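Local coordinates for Sqt1 (PDB 4ZOY), which probably acts as a dedicated WD40-repeat chaperone in ribosome biogenesis, capturing a ribosomal protein while it is still being synthesised, at residues 92-104 / 142-155. Residues are numbered along the deposited sequence; the frame is centred on the assembly and turned at random.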
# COMPACT_ATOMS: atom_id res chain seq x y z
N ILE A 92 1.40 -8.17 13.83
CA ILE A 92 0.92 -6.90 13.26
C ILE A 92 1.06 -6.99 11.74
O ILE A 92 2.14 -7.28 11.23
CB ILE A 92 1.68 -5.68 13.78
CG1 ILE A 92 1.45 -5.54 15.30
CG2 ILE A 92 1.21 -4.43 13.03
CD1 ILE A 92 2.12 -4.33 15.93
N ASN A 93 -0.03 -6.73 11.03
CA ASN A 93 -0.10 -6.93 9.59
C ASN A 93 -0.33 -5.63 8.83
O ASN A 93 -0.15 -5.58 7.60
CB ASN A 93 -1.22 -7.93 9.27
CG ASN A 93 -1.08 -8.53 7.89
OD1 ASN A 93 0.01 -8.90 7.47
ND2 ASN A 93 -2.20 -8.62 7.19
N ALA A 94 -0.73 -4.60 9.55
CA ALA A 94 -1.07 -3.32 8.96
C ALA A 94 -0.76 -2.19 9.93
O ALA A 94 -0.96 -2.34 11.14
CB ALA A 94 -2.55 -3.29 8.57
N LEU A 95 -0.25 -1.08 9.39
CA LEU A 95 0.01 0.15 10.14
C LEU A 95 -0.35 1.34 9.31
O LEU A 95 -0.10 1.36 8.10
CB LEU A 95 1.48 0.28 10.52
CG LEU A 95 1.98 -0.65 11.62
CD1 LEU A 95 3.50 -0.71 11.53
CD2 LEU A 95 1.53 -0.15 12.98
N THR A 96 -0.91 2.37 9.94
CA THR A 96 -1.04 3.63 9.25
C THR A 96 -1.04 4.81 10.21
O THR A 96 -1.54 4.73 11.33
CB THR A 96 -2.32 3.64 8.38
OG1 THR A 96 -2.27 4.77 7.48
CG2 THR A 96 -3.53 3.72 9.23
N PHE A 97 -0.42 5.90 9.77
CA PHE A 97 -0.65 7.21 10.35
C PHE A 97 -1.84 7.80 9.62
O PHE A 97 -1.95 7.64 8.40
CB PHE A 97 0.56 8.13 10.20
CG PHE A 97 1.71 7.77 11.11
CD1 PHE A 97 1.76 8.26 12.40
CD2 PHE A 97 2.75 6.98 10.65
CE1 PHE A 97 2.83 7.94 13.24
CE2 PHE A 97 3.82 6.65 11.49
CZ PHE A 97 3.85 7.14 12.78
N THR A 98 -2.73 8.48 10.32
CA THR A 98 -3.88 9.05 9.64
C THR A 98 -3.54 10.29 8.83
O THR A 98 -2.53 10.96 9.07
CB THR A 98 -5.01 9.39 10.63
OG1 THR A 98 -4.50 10.21 11.69
CG2 THR A 98 -5.61 8.11 11.20
N LEU A 99 -4.37 10.55 7.82
CA LEU A 99 -4.32 11.79 7.05
C LEU A 99 -5.30 12.77 7.68
O LEU A 99 -6.30 12.35 8.27
CB LEU A 99 -4.67 11.51 5.58
CG LEU A 99 -3.67 10.64 4.82
CD1 LEU A 99 -4.24 10.27 3.46
CD2 LEU A 99 -2.33 11.37 4.66
N PRO A 100 -5.04 14.08 7.56
CA PRO A 100 -3.94 14.70 6.81
C PRO A 100 -2.64 14.91 7.56
O PRO A 100 -1.63 15.19 6.90
CB PRO A 100 -4.53 16.07 6.43
CG PRO A 100 -5.40 16.39 7.59
CD PRO A 100 -6.04 15.08 7.97
N ARG A 101 -2.64 14.81 8.88
CA ARG A 101 -1.50 15.31 9.66
C ARG A 101 -0.97 14.31 10.69
O ARG A 101 -0.18 14.68 11.56
CB ARG A 101 -1.89 16.62 10.37
CG ARG A 101 -2.25 17.76 9.41
CD ARG A 101 -2.46 19.09 10.15
NE ARG A 101 -1.26 19.92 10.18
CZ ARG A 101 -0.45 20.02 11.23
NH1 ARG A 101 -0.72 19.35 12.35
NH2 ARG A 101 0.62 20.80 11.17
N GLY A 102 -1.38 13.05 10.58
CA GLY A 102 -0.83 12.02 11.45
C GLY A 102 -1.24 12.14 12.90
O GLY A 102 -0.46 11.86 13.81
N ASP A 103 -2.49 12.56 13.13
CA ASP A 103 -3.01 12.71 14.49
C ASP A 103 -3.07 11.38 15.23
O ASP A 103 -3.06 11.34 16.46
CB ASP A 103 -4.41 13.34 14.48
CG ASP A 103 -4.39 14.80 14.09
OD1 ASP A 103 -3.43 15.50 14.45
OD2 ASP A 103 -5.35 15.24 13.43
N PHE A 104 -3.18 10.30 14.48
CA PHE A 104 -3.27 8.98 15.07
C PHE A 104 -2.34 8.02 14.36
O PHE A 104 -2.06 8.17 13.17
CB PHE A 104 -4.69 8.43 15.01
CG PHE A 104 -5.70 9.29 15.70
CD1 PHE A 104 -5.97 9.12 17.05
CD2 PHE A 104 -6.38 10.28 15.01
CE1 PHE A 104 -6.90 9.91 17.69
CE2 PHE A 104 -7.32 11.07 15.64
CZ PHE A 104 -7.58 10.89 16.99
N ILE A 142 -7.13 -8.66 10.22
CA ILE A 142 -6.99 -7.47 9.37
C ILE A 142 -5.94 -7.65 8.29
O ILE A 142 -4.78 -7.95 8.59
CB ILE A 142 -6.63 -6.25 10.22
CG1 ILE A 142 -7.80 -5.90 11.15
CG2 ILE A 142 -6.30 -5.06 9.32
CD1 ILE A 142 -7.45 -4.94 12.26
N ASN A 143 -6.33 -7.45 7.03
CA ASN A 143 -5.43 -7.66 5.89
C ASN A 143 -4.72 -6.40 5.42
O ASN A 143 -3.60 -6.47 4.90
CB ASN A 143 -6.20 -8.28 4.73
CG ASN A 143 -6.56 -9.72 4.99
OD1 ASN A 143 -5.93 -10.37 5.83
ND2 ASN A 143 -7.56 -10.23 4.29
N TRP A 144 -5.36 -5.24 5.58
CA TRP A 144 -4.80 -3.98 5.10
C TRP A 144 -5.51 -2.80 5.73
O TRP A 144 -6.65 -2.92 6.18
CB TRP A 144 -4.89 -3.89 3.55
CG TRP A 144 -6.28 -4.05 2.99
CD1 TRP A 144 -6.84 -5.21 2.52
CD2 TRP A 144 -7.30 -3.04 2.89
NE1 TRP A 144 -8.13 -4.97 2.10
CE2 TRP A 144 -8.44 -3.65 2.33
CE3 TRP A 144 -7.35 -1.67 3.19
CZ2 TRP A 144 -9.62 -2.95 2.09
CZ3 TRP A 144 -8.52 -0.98 2.95
CH2 TRP A 144 -9.64 -1.62 2.40
N PHE A 145 -4.81 -1.67 5.75
CA PHE A 145 -5.34 -0.35 6.12
C PHE A 145 -5.20 0.59 4.94
O PHE A 145 -4.23 0.50 4.19
CB PHE A 145 -4.58 0.29 7.27
CG PHE A 145 -4.86 -0.27 8.63
CD1 PHE A 145 -6.03 -0.93 8.92
CD2 PHE A 145 -3.92 -0.08 9.63
CE1 PHE A 145 -6.26 -1.42 10.21
CE2 PHE A 145 -4.15 -0.56 10.91
CZ PHE A 145 -5.32 -1.22 11.19
N ALA A 146 -6.11 1.56 4.83
CA ALA A 146 -5.91 2.66 3.89
C ALA A 146 -6.54 3.92 4.47
O ALA A 146 -7.75 3.94 4.71
CB ALA A 146 -6.52 2.34 2.52
N PRO A 147 -5.73 4.96 4.72
CA PRO A 147 -6.31 6.20 5.23
C PRO A 147 -7.05 6.94 4.13
O PRO A 147 -6.64 6.95 2.97
CB PRO A 147 -5.08 6.99 5.72
CG PRO A 147 -3.96 6.51 4.82
CD PRO A 147 -4.26 5.03 4.59
N CYS A 148 -8.15 7.58 4.51
CA CYS A 148 -8.96 8.35 3.59
C CYS A 148 -8.26 9.66 3.21
O CYS A 148 -7.92 10.43 4.09
CB CYS A 148 -10.27 8.62 4.26
SG CYS A 148 -11.42 9.57 3.20
N PRO A 149 -8.07 9.92 1.91
CA PRO A 149 -7.43 11.17 1.50
C PRO A 149 -8.37 12.38 1.39
O PRO A 149 -7.90 13.46 1.01
CB PRO A 149 -6.86 10.84 0.12
CG PRO A 149 -7.86 9.85 -0.43
CD PRO A 149 -8.31 9.02 0.77
N SER A 150 -9.66 12.23 1.67
CA SER A 150 -10.59 13.38 1.60
C SER A 150 -10.24 14.43 2.64
O SER A 150 -10.20 14.13 3.83
CB SER A 150 -12.03 12.95 1.81
OG SER A 150 -12.87 14.12 1.87
N PRO A 151 -10.02 15.67 2.20
CA PRO A 151 -9.76 16.71 3.20
C PRO A 151 -11.00 16.97 4.05
O PRO A 151 -10.89 17.50 5.16
CB PRO A 151 -9.39 17.93 2.35
CG PRO A 151 -10.08 17.70 1.05
CD PRO A 151 -10.02 16.21 0.83
N ASP A 152 -12.15 16.56 3.55
CA ASP A 152 -13.42 16.77 4.24
C ASP A 152 -13.63 15.83 5.42
O ASP A 152 -14.46 16.09 6.30
CB ASP A 152 -14.57 16.62 3.24
CG ASP A 152 -14.59 17.74 2.22
OD1 ASP A 152 -13.83 18.73 2.39
OD2 ASP A 152 -15.35 17.64 1.24
N HIS A 153 -12.85 14.75 5.47
CA HIS A 153 -13.04 13.72 6.49
C HIS A 153 -11.73 13.28 7.09
O HIS A 153 -11.29 12.14 6.88
CB HIS A 153 -13.78 12.52 5.91
CG HIS A 153 -15.11 12.89 5.35
ND1 HIS A 153 -16.22 13.07 6.15
CD2 HIS A 153 -15.49 13.18 4.09
CE1 HIS A 153 -17.24 13.44 5.39
NE2 HIS A 153 -16.83 13.51 4.14
N PRO A 154 -11.10 14.17 7.86
CA PRO A 154 -9.82 13.84 8.48
C PRO A 154 -9.90 12.66 9.43
O PRO A 154 -10.96 12.36 9.99
CB PRO A 154 -9.46 15.12 9.25
CG PRO A 154 -10.78 15.81 9.48
CD PRO A 154 -11.57 15.52 8.25
N ASN A 155 -8.78 11.96 9.56
CA ASN A 155 -8.64 10.86 10.51
C ASN A 155 -9.66 9.75 10.29
O ASN A 155 -10.16 9.15 11.24
CB ASN A 155 -8.71 11.42 11.94
CG ASN A 155 -7.58 12.37 12.21
OD1 ASN A 155 -6.43 12.08 11.88
ND2 ASN A 155 -7.89 13.55 12.75
O HOH W 1 -1.32 -4.85 5.29
O HOH W 2 -2.27 -8.96 4.36
O HOH W 3 -2.95 -11.14 5.56
O HOH W 4 -4.44 13.90 10.95
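Ala94 CB sits over one face of the Phe145 ring, 3.8 Å from its centroid and 19° off the normal, a CH-pi contact displaced toward the rim. CG of Phe145 stands anti to its own carbonyl carbon (chi1 -76°), which turns one ring face to Ala94 and lets CD2 meet Thr96 CG2 at 3.8 Å. Further along, the Pro147 ring packs against Thr96 OG1 and Leu99; CD1 of Leu99 reaches Pro147 CG at 4.0 Å and continues to Pro149. Strands 92-97 and 142-147 run nearly parallel, their axes 5.9 Å apart, and each is the first strand of its own four-stranded antiparallel sheet: they are the innermost strands of adjacent blades in a WD40 beta-propeller, joined mainly through side chains. At one end Asn93 ND2 donates to Ile142 O in a nearly straight bond of 3.0 Å, in the carbonyl plane on a lone pair, while one water bridges Asn93 O and Asn143 O. At the other, Asn155 is gripped at both amide ends: OD1 accepts from Thr98 OG1 at 2.7 Å and from a water, and ND2 meets the anti lone pair of Asp103 OD2 at 3.1 Å. An alanine here is likely to leave the Thr98 hydroxyl and Asp103 carboxylate without these partners and open a gap beside Phe104, whose ring edge abuts the amide at 87° between planes. Backbone Asn155 N bonds Leu99 O at 2.8 Å.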